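Local coordinates for peroxisomal fatty acid beta-oxidation multifunctional protein MFP2 (Arabidopsis thaliana, PDB 2WTB) that carries out successive steps of peroxisomal fatty acid beta-oxidation, acting as enoyl-CoA hydratase on long-chain substrates and as 3-hydroxyacyl-CoA dehydrogenase, at residues 486-491 and 651-656. Residues are numbered along the deposited sequence; the frame is centred on the assembly and turned at random.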
loop_
_atom_site.group_PDB
_atom_site.type_symbol
_atom_site.label_atom_id
_atom_site.label_comp_id
_atom_site.label_asym_id
_atom_site.label_seq_id
_atom_site.Cartn_x
_atom_site.Cartn_y
_atom_site.Cartn_z
ATOM N N THR A 486 3.746 -7.040 -1.788
ATOM C CA THR A 486 3.066 -6.711 -3.036
ATOM C C THR A 486 3.990 -7.009 -4.209
ATOM O O THR A 486 4.953 -6.281 -4.450
ATOM C CB THR A 486 2.619 -5.243 -3.081
ATOM O OG1 THR A 486 1.522 -5.052 -2.182
ATOM C CG2 THR A 486 2.179 -4.858 -4.487
ATOM N N PRO A 487 3.701 -8.096 -4.938
ATOM C CA PRO A 487 4.565 -8.587 -6.011
ATOM C C PRO A 487 4.293 -7.896 -7.332
ATOM O O PRO A 487 3.137 -7.657 -7.677
ATOM C CB PRO A 487 4.165 -10.066 -6.138
ATOM C CG PRO A 487 3.148 -10.324 -5.046
ATOM C CD PRO A 487 2.564 -8.998 -4.710
ATOM N N VAL A 488 5.361 -7.572 -8.054
ATOM C CA VAL A 488 5.258 -7.224 -9.461
ATOM C C VAL A 488 6.146 -8.177 -10.251
ATOM O O VAL A 488 7.263 -8.485 -9.833
ATOM C CB VAL A 488 5.672 -5.765 -9.739
ATOM C CG1 VAL A 488 4.596 -4.812 -9.253
ATOM C CG2 VAL A 488 7.009 -5.454 -9.090
ATOM N N VAL A 489 5.642 -8.663 -11.380
ATOM C CA VAL A 489 6.404 -9.585 -12.215
ATOM C C VAL A 489 7.128 -8.829 -13.318
ATOM O O VAL A 489 6.517 -8.398 -14.294
ATOM C CB VAL A 489 5.503 -10.673 -12.835
ATOM C CG1 VAL A 489 6.310 -11.557 -13.771
ATOM C CG2 VAL A 489 4.845 -11.505 -11.742
ATOM N N VAL A 490 8.437 -8.671 -13.160
ATOM C CA VAL A 490 9.228 -7.910 -14.119
ATOM C C VAL A 490 10.156 -8.812 -14.925
ATOM O O VAL A 490 10.401 -9.961 -14.551
ATOM C CB VAL A 490 10.048 -6.798 -13.426
ATOM C CG1 VAL A 490 9.123 -5.847 -12.686
ATOM C CG2 VAL A 490 11.076 -7.400 -12.476
ATOM N N GLY A 491 10.664 -8.283 -16.035
ATOM C CA GLY A 491 11.518 -9.044 -16.928
ATOM C C GLY A 491 12.987 -8.920 -16.584
ATOM O O GLY A 491 13.386 -8.031 -15.832
ATOM N N ALA A 651 1.441 -0.356 -17.349
ATOM C CA ALA A 651 1.830 0.910 -16.738
ATOM C C ALA A 651 1.535 0.929 -15.238
ATOM O O ALA A 651 2.361 1.377 -14.442
ATOM C CB ALA A 651 1.129 2.069 -17.433
ATOM N N ALA A 652 0.360 0.433 -14.859
ATOM C CA ALA A 652 -0.073 0.467 -13.466
ATOM C C ALA A 652 0.883 -0.282 -12.540
ATOM O O ALA A 652 0.916 -0.023 -11.336
ATOM C CB ALA A 652 -1.485 -0.079 -13.332
ATOM N N ASP A 653 1.652 -1.210 -13.099
ATOM C CA ASP A 653 2.656 -1.926 -12.317
ATOM C C ASP A 653 3.848 -1.021 -12.005
ATOM O O ASP A 653 4.392 -1.052 -10.900
ATOM C CB ASP A 653 3.120 -3.190 -13.038
ATOM C CG ASP A 653 2.132 -4.343 -12.900
ATOM O OD1 ASP A 653 1.227 -4.264 -12.040
ATOM O OD2 ASP A 653 2.268 -5.333 -13.651
ATOM N N LEU A 654 4.247 -0.215 -12.985
ATOM C CA LEU A 654 5.318 0.753 -12.788
ATOM C C LEU A 654 4.950 1.763 -11.700
ATOM O O LEU A 654 5.800 2.175 -10.909
ATOM C CB LEU A 654 5.632 1.476 -14.097
ATOM C CG LEU A 654 6.298 0.633 -15.185
ATOM C CD1 LEU A 654 6.731 1.517 -16.342
ATOM C CD2 LEU A 654 7.484 -0.130 -14.616
ATOM N N ASP A 655 3.679 2.152 -11.665
ATOM C CA ASP A 655 3.183 3.074 -10.648
ATOM C C ASP A 655 3.410 2.516 -9.249
ATOM O O ASP A 655 4.089 3.139 -8.429
ATOM C CB ASP A 655 1.697 3.368 -10.866
ATOM C CG ASP A 655 1.440 4.182 -12.121
ATOM O OD1 ASP A 655 2.339 4.947 -12.525
ATOM O OD2 ASP A 655 0.340 4.061 -12.701
ATOM N N ILE A 656 2.843 1.341 -8.982
ATOM C CA ILE A 656 3.012 0.677 -7.693
ATOM C C ILE A 656 4.486 0.471 -7.360
ATOM O O ILE A 656 4.898 0.620 -6.209
ATOM C CB ILE A 656 2.275 -0.686 -7.643
ATOM C CG1 ILE A 656 0.886 -0.522 -7.024
ATOM C CG2 ILE A 656 3.053 -1.691 -6.813
ATOM C CD1 ILE A 656 0.068 0.576 -7.636
#
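Val488 lays its CG1 methyl over one face of the Asp653 carboxylate, CG1 standing 4.4 Å from CG and above it, though displaced somewhat from the perpendicular. OD2 of that group forms a salt bridge with Lys650, the residue just before the segment, while Thr296 also touches the aspartate side chain. The same methyl meets the Asp653 peptide, another flat group, reaching the carbonyl O at 4.1 Å from a direction tilted out of the peptide plane. One branch thus serves both groups because Val488 holds CG1 anti to its carbonyl carbon (chi1 -74°).

A turn further along the helix, CG2 of Ile656 fits against two methyls of the strand. It lies 4.0 Å from CG2 of Thr486, the two side chains crossing at about a right angle, and 4.3 Å from CG1 of Val488. Thr486 divides its labour: with chi1 at -72° its methyl faces the helix, whereas OG1 sits beside the backbone N and hydrogen-bonds Gln293. The far branch of Ile656 leads away from the strand.

The setting illustrates how one face of an edge strand can be covered by a distant part of the chain. Strand 486-491 is one of the two outermost strands of the Rossmann-type NAD-binding sheet, bonded to strand 459-464; on its other face Pro487, with Val489, packs on helix 470-482. The 651-656 part of helix 651-662 crosses strand 486-491 at a signed angle of -127°, the two segment axes 9.3 Å apart at closest approach.

No hydrogen bond joins the two segments. Their contact is a modest, buried one of methyl groups on apolar carbon, on a carboxylate face and beside a carbonyl oxygen, and Asp653 OD2 and Thr486 OG1 find their polar partners outside it; attraction between strand and helix therefore probably rests mainly on nondirectional dispersion and the exclusion of water.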